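Local structure of afifavidin (Afifella pfennigii, 6HDV) at residues A[103-108]-A[120-125]; A[20-25]-A[126-131]; A[42-47]-A[58-63]. The protein binds biotin and 2-iminobiotin in strong non-covalent complexes, although its exact biological role remains obscure. All blocks are in the same frame, centred on the assembly; numbering follows the deposited sequence.

Contact 1. Residues A[103-108]-A[120-125]; sequences VTDWNL and QGSDTF
Trp106 and Gly121 form a hydrogen-bonded pair in the antiparallel hairpin of strands 99-111 and 116-132, the last two strands of the avidin barrel. Their backbones bond both ways, with Trp106 N 2.8 Å from Gly121 O and Gly121 N 3.0 Å from Trp106 O. Farther along, one carbonyl serves two donors of the same residue: Thr104 N approaches Asp123 O almost head-on, whereas Thr104 OG1 meets Asp123 O at 2.7 Å from a tilted direction.

The aromatic packing comes from the indole, folded back across the partner strand by a chi1 of 51°. Its six-membered ring lies face-on over Gly121, the centroid 3.6 Å from Gly121 CA in a CH-pi contact that leaves no room for a side chain there. Replacing Trp106 by an alanine would probably uncover Gly121 and deprive Asp123 of a donor.

Among side-chain polar contacts, Trp106 NE1 makes a weak 3.1 Å bond to Asp123 OD1, the carboxylate turned 50° from the indole plane. Asp123, a probable biotin ligand, is also bonded by Gln26 at OD1 and Trp89 at OD2. On the opposite face of the sheet, Ser122 OG donates to Asp105 OD1 at 2.7 Å, arriving from above the carboxylate plane.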
# COMPACT_ATOMS: atom_id res chain seq x y z
N VAL A 103 -5.92 -34.56 0.21
CA VAL A 103 -7.19 -35.20 0.32
C VAL A 103 -8.16 -34.12 0.78
O VAL A 103 -7.93 -33.58 1.85
CB VAL A 103 -7.13 -36.40 1.29
CG1 VAL A 103 -8.47 -37.12 1.44
CG2 VAL A 103 -6.04 -37.40 0.90
N THR A 104 -9.21 -33.84 0.01
CA THR A 104 -10.23 -32.85 0.41
C THR A 104 -11.66 -33.35 0.19
O THR A 104 -11.91 -34.25 -0.64
CB THR A 104 -10.19 -31.55 -0.42
OG1 THR A 104 -10.54 -31.80 -1.78
CG2 THR A 104 -8.81 -30.95 -0.41
N ASP A 105 -12.57 -32.62 0.84
CA ASP A 105 -13.98 -32.72 0.71
C ASP A 105 -14.48 -31.31 0.43
O ASP A 105 -13.88 -30.34 0.89
CB ASP A 105 -14.64 -33.23 2.02
CG ASP A 105 -14.55 -34.73 2.29
OD1 ASP A 105 -14.15 -35.46 1.32
OD2 ASP A 105 -14.91 -35.20 3.49
N TRP A 106 -15.62 -31.17 -0.26
CA TRP A 106 -16.01 -29.86 -0.63
C TRP A 106 -17.51 -29.74 -0.56
O TRP A 106 -18.24 -30.70 -0.73
CB TRP A 106 -15.51 -29.46 -2.05
CG TRP A 106 -15.78 -30.42 -3.18
CD1 TRP A 106 -14.89 -31.30 -3.72
CD2 TRP A 106 -17.00 -30.61 -3.91
NE1 TRP A 106 -15.46 -31.98 -4.76
CE2 TRP A 106 -16.75 -31.57 -4.91
CE3 TRP A 106 -18.25 -30.00 -3.90
CZ2 TRP A 106 -17.71 -31.98 -5.83
CZ3 TRP A 106 -19.21 -30.41 -4.79
CH2 TRP A 106 -18.95 -31.39 -5.76
N ASN A 107 -17.96 -28.50 -0.43
CA ASN A 107 -19.32 -28.18 -0.45
C ASN A 107 -19.55 -27.09 -1.49
O ASN A 107 -18.84 -26.08 -1.49
CB ASN A 107 -19.73 -27.71 0.94
CG ASN A 107 -19.99 -28.85 1.90
OD1 ASN A 107 -20.59 -29.88 1.52
ND2 ASN A 107 -19.48 -28.69 3.13
N LEU A 108 -20.61 -27.28 -2.29
CA LEU A 108 -21.03 -26.37 -3.33
C LEU A 108 -22.41 -25.82 -2.97
O LEU A 108 -23.37 -26.55 -2.90
CB LEU A 108 -21.13 -27.14 -4.64
CG LEU A 108 -21.68 -26.34 -5.81
CD1 LEU A 108 -20.77 -25.16 -6.12
CD2 LEU A 108 -21.90 -27.20 -7.05
N GLN A 120 -22.28 -31.87 -1.87
CA GLN A 120 -21.02 -32.30 -1.28
C GLN A 120 -20.27 -33.17 -2.28
O GLN A 120 -20.89 -33.79 -3.11
CB GLN A 120 -21.23 -33.03 0.04
CG GLN A 120 -21.51 -34.51 -0.13
CD GLN A 120 -22.97 -34.82 -0.38
OE1 GLN A 120 -23.76 -33.92 -0.69
NE2 GLN A 120 -23.31 -36.09 -0.22
N GLY A 121 -18.95 -33.21 -2.15
CA GLY A 121 -18.13 -34.08 -2.98
C GLY A 121 -16.75 -34.24 -2.36
O GLY A 121 -16.48 -33.61 -1.35
N SER A 122 -15.91 -35.07 -2.97
CA SER A 122 -14.48 -35.22 -2.61
C SER A 122 -13.59 -35.01 -3.85
O SER A 122 -13.83 -35.66 -4.90
CB SER A 122 -14.23 -36.57 -1.99
OG SER A 122 -15.10 -36.76 -0.87
N ASP A 123 -12.58 -34.13 -3.74
CA ASP A 123 -11.45 -34.10 -4.74
C ASP A 123 -10.15 -34.53 -4.05
O ASP A 123 -9.87 -34.21 -2.91
CB ASP A 123 -11.26 -32.72 -5.36
CG ASP A 123 -12.47 -32.25 -6.14
OD1 ASP A 123 -13.21 -33.14 -6.54
OD2 ASP A 123 -12.63 -31.00 -6.36
N THR A 124 -9.34 -35.28 -4.79
CA THR A 124 -7.94 -35.57 -4.47
C THR A 124 -7.02 -34.81 -5.45
O THR A 124 -7.01 -35.05 -6.67
CB THR A 124 -7.68 -37.07 -4.52
OG1 THR A 124 -8.47 -37.58 -3.45
CG2 THR A 124 -6.22 -37.45 -4.35
N PHE A 125 -6.23 -33.89 -4.88
CA PHE A 125 -5.29 -33.13 -5.64
C PHE A 125 -3.91 -33.74 -5.58
O PHE A 125 -3.55 -34.29 -4.57
CB PHE A 125 -5.20 -31.73 -5.05
CG PHE A 125 -6.47 -30.97 -5.28
CD1 PHE A 125 -6.68 -30.28 -6.46
CD2 PHE A 125 -7.45 -30.97 -4.31
CE1 PHE A 125 -7.86 -29.58 -6.67
CE2 PHE A 125 -8.64 -30.30 -4.53
CZ PHE A 125 -8.84 -29.61 -5.71

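Contact 2. Residues A[20-25]-A[126-131]; sequences SSSWVN and TLVNKA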
# COMPACT_ATOMS: atom_id res chain seq x y z
N SER A 20 4.62 -20.95 -4.41
CA SER A 20 3.66 -21.16 -5.52
C SER A 20 3.73 -22.64 -5.93
O SER A 20 4.80 -23.18 -6.09
CB SER A 20 3.99 -20.30 -6.72
OG SER A 20 3.68 -18.94 -6.47
N SER A 21 2.58 -23.29 -6.13
CA SER A 21 2.54 -24.74 -6.43
C SER A 21 1.32 -25.04 -7.30
O SER A 21 0.27 -24.43 -7.12
CB SER A 21 2.54 -25.57 -5.16
OG SER A 21 1.43 -25.23 -4.31
N SER A 22 1.51 -25.97 -8.24
CA SER A 22 0.55 -26.35 -9.23
C SER A 22 -0.02 -27.74 -8.89
O SER A 22 0.74 -28.65 -8.50
CB SER A 22 1.20 -26.34 -10.59
OG SER A 22 0.24 -26.54 -11.62
N TRP A 23 -1.34 -27.90 -9.09
CA TRP A 23 -2.07 -29.10 -8.67
C TRP A 23 -3.13 -29.48 -9.70
O TRP A 23 -3.73 -28.59 -10.28
CB TRP A 23 -2.80 -28.89 -7.33
CG TRP A 23 -1.93 -28.34 -6.25
CD1 TRP A 23 -1.55 -27.04 -6.09
CD2 TRP A 23 -1.30 -29.09 -5.21
NE1 TRP A 23 -0.71 -26.93 -5.02
CE2 TRP A 23 -0.53 -28.17 -4.45
CE3 TRP A 23 -1.29 -30.43 -4.83
CZ2 TRP A 23 0.24 -28.57 -3.36
CZ3 TRP A 23 -0.55 -30.82 -3.73
CH2 TRP A 23 0.21 -29.90 -3.01
N VAL A 24 -3.46 -30.78 -9.72
CA VAL A 24 -4.50 -31.37 -10.53
C VAL A 24 -5.21 -32.47 -9.71
O VAL A 24 -4.60 -33.25 -8.98
CB VAL A 24 -3.90 -31.90 -11.86
CG1 VAL A 24 -2.91 -33.05 -11.68
CG2 VAL A 24 -4.96 -32.35 -12.86
N ASN A 25 -6.53 -32.55 -9.87
CA ASN A 25 -7.35 -33.50 -9.20
C ASN A 25 -7.77 -34.61 -10.17
O ASN A 25 -7.32 -34.66 -11.33
CB ASN A 25 -8.51 -32.79 -8.48
CG ASN A 25 -9.64 -32.31 -9.35
OD1 ASN A 25 -9.78 -32.71 -10.49
ND2 ASN A 25 -10.52 -31.51 -8.80
N THR A 126 -3.18 -33.67 -6.69
CA THR A 126 -1.84 -34.16 -6.68
C THR A 126 -0.97 -33.03 -7.24
O THR A 126 -1.36 -32.31 -8.16
CB THR A 126 -1.70 -35.52 -7.40
OG1 THR A 126 -1.20 -35.18 -8.68
CG2 THR A 126 -2.96 -36.36 -7.54
N LEU A 127 0.21 -32.89 -6.63
CA LEU A 127 1.11 -31.84 -6.93
C LEU A 127 1.74 -32.07 -8.30
O LEU A 127 2.15 -33.16 -8.60
CB LEU A 127 2.21 -31.85 -5.88
CG LEU A 127 3.33 -30.86 -6.13
CD1 LEU A 127 2.81 -29.43 -5.95
CD2 LEU A 127 4.53 -31.16 -5.23
N VAL A 128 1.87 -30.99 -9.09
CA VAL A 128 2.49 -31.06 -10.41
C VAL A 128 3.81 -30.29 -10.33
O VAL A 128 3.82 -29.15 -9.94
CB VAL A 128 1.56 -30.47 -11.48
CG1 VAL A 128 2.21 -30.37 -12.84
CG2 VAL A 128 0.28 -31.26 -11.58
N ASN A 129 4.90 -30.96 -10.69
CA ASN A 129 6.20 -30.35 -10.69
C ASN A 129 6.30 -29.46 -11.92
O ASN A 129 6.10 -29.97 -13.02
CB ASN A 129 7.33 -31.37 -10.78
CG ASN A 129 7.50 -32.18 -9.52
OD1 ASN A 129 7.25 -31.71 -8.40
ND2 ASN A 129 7.92 -33.42 -9.69
N LYS A 130 6.65 -28.19 -11.68
CA LYS A 130 6.78 -27.16 -12.70
C LYS A 130 7.68 -27.69 -13.83
O LYS A 130 8.85 -28.01 -13.57
CB LYS A 130 7.33 -25.88 -12.06
CG LYS A 130 7.60 -24.73 -13.02
CD LYS A 130 8.60 -23.70 -12.50
CE LYS A 130 7.99 -22.41 -12.01
NZ LYS A 130 8.22 -21.32 -12.98
N ALA A 131 7.11 -27.83 -15.04
CA ALA A 131 7.80 -28.27 -16.26
C ALA A 131 8.62 -27.12 -16.86
O ALA A 131 8.08 -26.08 -17.23
CB ALA A 131 6.81 -28.82 -17.26
O HOH W 1 3.92 -26.77 -8.58
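Ser22, Trp23 and Val24 run antiparallel to Thr126, Leu127 and Val128, the short strand axes approaching to 4.5 Å with their directions 126° apart. Val24 and Thr126 are bonded through both backbone N-H groups, and Val128 N reaches Ser22 O at 2.7 Å in a nearly straight bond (168°). The reciprocal link is made by water: it accepts from Ser22 N at 2.6 Å and donates to Val128 O at 2.7 Å, bridging the strands where they begin to diverge.

On the face of the sheet bearing Trp23 and Leu127, the leucine lies over the indole. Leu127 CG stands anti to the backbone N (chi1 175°), which carries CD1 above the ring, 3.8 Å from the centroid of the six-membered part of Trp23, while Leu127 CB rests over the CZ3 corner. The indole is fixed from its other end, where Trp23 NE1 donates to Ser21 OG, 2.8 Å away and slightly out of the indole plane.

This is the seam of the avidin barrel, where the first strand, 20-24, meets the last, 116-132, and closes the sheet on itself. Trp23 also packs on Met31, Leu33, Ile102 and Phe125 of the neighbouring strands.

The other face carries Val24 CG1 against Val128 CG2, 3.7 Å apart. Beside them Ser22 OG bonds to Thr80 OG1 of a neighbouring subunit. Past the seam, Lys130 forms a salt bridge with Asp77 of that same subunit, and Ala131 pairs in parallel with one of its strands, so the sheet continues across the interface.

Contact 3. Residues A[42-47]-A[58-63]; sequences SGFYVN and PYPLVG
Leu61 folds over the backbone of Gly43, and this is the tight part of the contact. Its CG is tucked in over its own main chain (chi1 70°), bending the side chain back onto the other strand, where Leu61 CG comes within 3.6 Å of Gly43 N. The CD2 branch continues to Phe44 O, also 3.6 Å away. Below it the pair is bonded both ways: Leu61 N meets Gly43 O at 2.7 Å, though from well above the carbonyl plane (51°), and Gly43 N meets Leu61 O at 3.0 Å.

Tyr45 and Tyr59 repeat the two-way pairing, with Tyr45 N 2.7 Å from Tyr59 O. The segments belong to the antiparallel hairpin of strands 40-46 and 58-66 in the avidin barrel. Pro58 and Pro60, which have no N-H to give, alternate with Tyr59 and Leu61, whose N-H groups supply the bonds to strand 40-46.

Tyr45 CG is anti to the backbone N (chi1 -166°), and the ring leads away from strand 58-66 to Asn25 and Asp123, which, like Tyr45 itself, probably bind biotin. Tyr59 turns instead to Trp76, meeting it edge-to-face, and its OH bonds to Ala81 O.

The opposite face, with Phe44, Pro58 and Pro60, is looser and partly exposed. Pro58 CB touches the edge of the phenylalanine ring at Phe44 CD2, 3.8 Å away, and Pro60 CA lies over a face. Phe44 CE2 and Pro60 CG are only loosely apposed at 4.5 Å. Beyond this patch Phe44 stacks on Phe44 of a neighbouring subunit.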
# COMPACT_ATOMS: atom_id res chain seq x y z
N SER A 42 -3.81 -17.98 -1.33
CA SER A 42 -4.53 -17.41 -2.48
C SER A 42 -4.12 -18.15 -3.74
O SER A 42 -3.08 -18.82 -3.75
CB SER A 42 -4.27 -15.93 -2.65
OG SER A 42 -2.95 -15.71 -3.13
N GLY A 43 -4.92 -17.97 -4.80
CA GLY A 43 -4.55 -18.43 -6.14
C GLY A 43 -5.74 -18.47 -7.09
O GLY A 43 -6.70 -17.67 -6.95
N PHE A 44 -5.71 -19.45 -8.02
CA PHE A 44 -6.67 -19.54 -9.09
C PHE A 44 -7.08 -21.02 -9.18
O PHE A 44 -6.29 -21.92 -8.90
CB PHE A 44 -6.05 -18.90 -10.37
CG PHE A 44 -6.10 -17.37 -10.40
CD1 PHE A 44 -5.28 -16.59 -9.58
CD2 PHE A 44 -7.02 -16.68 -11.20
CE1 PHE A 44 -5.38 -15.20 -9.56
CE2 PHE A 44 -7.11 -15.29 -11.19
CZ PHE A 44 -6.30 -14.55 -10.36
N TYR A 45 -8.32 -21.26 -9.60
CA TYR A 45 -8.82 -22.59 -9.79
C TYR A 45 -9.46 -22.74 -11.19
O TYR A 45 -10.32 -21.96 -11.55
CB TYR A 45 -9.87 -22.90 -8.73
CG TYR A 45 -10.26 -24.36 -8.60
CD1 TYR A 45 -11.29 -24.90 -9.36
CD2 TYR A 45 -9.59 -25.20 -7.73
CE1 TYR A 45 -11.62 -26.25 -9.26
CE2 TYR A 45 -9.92 -26.54 -7.61
CZ TYR A 45 -10.94 -27.07 -8.38
OH TYR A 45 -11.27 -28.39 -8.28
N VAL A 46 -9.11 -23.81 -11.90
CA VAL A 46 -9.68 -24.09 -13.22
C VAL A 46 -10.47 -25.38 -13.15
O VAL A 46 -9.93 -26.43 -12.84
CB VAL A 46 -8.60 -24.12 -14.33
CG1 VAL A 46 -9.17 -24.58 -15.67
CG2 VAL A 46 -7.92 -22.76 -14.52
N ASN A 47 -11.78 -25.28 -13.42
CA ASN A 47 -12.68 -26.41 -13.11
C ASN A 47 -12.86 -27.25 -14.38
O ASN A 47 -13.37 -26.70 -15.33
CB ASN A 47 -14.03 -25.92 -12.55
CG ASN A 47 -14.85 -27.04 -11.93
OD1 ASN A 47 -15.02 -28.08 -12.56
ND2 ASN A 47 -15.28 -26.89 -10.69
N PRO A 58 -10.07 -19.60 -15.28
CA PRO A 58 -9.59 -19.46 -13.92
C PRO A 58 -10.48 -18.55 -13.08
O PRO A 58 -10.91 -17.51 -13.56
CB PRO A 58 -8.20 -18.83 -14.10
CG PRO A 58 -8.33 -18.03 -15.37
CD PRO A 58 -9.28 -18.82 -16.25
N TYR A 59 -10.78 -19.03 -11.86
CA TYR A 59 -11.48 -18.31 -10.83
C TYR A 59 -10.61 -18.19 -9.59
O TYR A 59 -9.85 -19.10 -9.27
CB TYR A 59 -12.77 -19.00 -10.45
CG TYR A 59 -13.77 -19.04 -11.57
CD1 TYR A 59 -13.72 -20.02 -12.55
CD2 TYR A 59 -14.79 -18.11 -11.60
CE1 TYR A 59 -14.66 -20.06 -13.57
CE2 TYR A 59 -15.76 -18.15 -12.59
CZ TYR A 59 -15.68 -19.13 -13.57
OH TYR A 59 -16.64 -19.15 -14.50
N PRO A 60 -10.61 -17.02 -8.92
CA PRO A 60 -9.75 -16.82 -7.76
C PRO A 60 -10.13 -17.74 -6.59
O PRO A 60 -11.31 -17.94 -6.36
CB PRO A 60 -9.98 -15.35 -7.34
CG PRO A 60 -10.64 -14.68 -8.55
CD PRO A 60 -11.37 -15.81 -9.27
N LEU A 61 -9.15 -18.19 -5.82
CA LEU A 61 -9.43 -18.78 -4.52
C LEU A 61 -8.69 -18.02 -3.42
O LEU A 61 -7.68 -17.38 -3.71
CB LEU A 61 -8.99 -20.24 -4.57
CG LEU A 61 -7.49 -20.49 -4.62
CD1 LEU A 61 -6.92 -20.63 -3.22
CD2 LEU A 61 -7.21 -21.76 -5.41
N VAL A 62 -9.22 -18.10 -2.19
CA VAL A 62 -8.58 -17.64 -0.94
C VAL A 62 -8.90 -18.67 0.14
O VAL A 62 -9.96 -19.21 0.13
CB VAL A 62 -9.06 -16.27 -0.44
CG1 VAL A 62 -8.56 -15.17 -1.34
CG2 VAL A 62 -10.56 -16.20 -0.30
N GLY A 63 -7.97 -18.88 1.06
CA GLY A 63 -8.24 -19.62 2.26
C GLY A 63 -7.13 -19.47 3.27
O GLY A 63 -6.37 -18.50 3.26

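All three contacts lie in one antiparallel eight-stranded barrel, with centres 14 to 17 Å apart. Contact 3 pairs the third and fourth strands and contact 1 the seventh and eighth; each is a hairpin between chain neighbours, and contact 3 precedes contact 1 along the chain. Contact 2 instead spans the chain, joining the first strand to the eighth, so that its ends enclose the other two and shut the barrel. Contacts 1 and 2 share strand 116-132. Inside, the three converge: Asn25 of contact 2 lies beside Asp123 of contact 1 and Tyr45 of contact 3. Strands far apart in sequence thus bring together three residues of the probable biotin site.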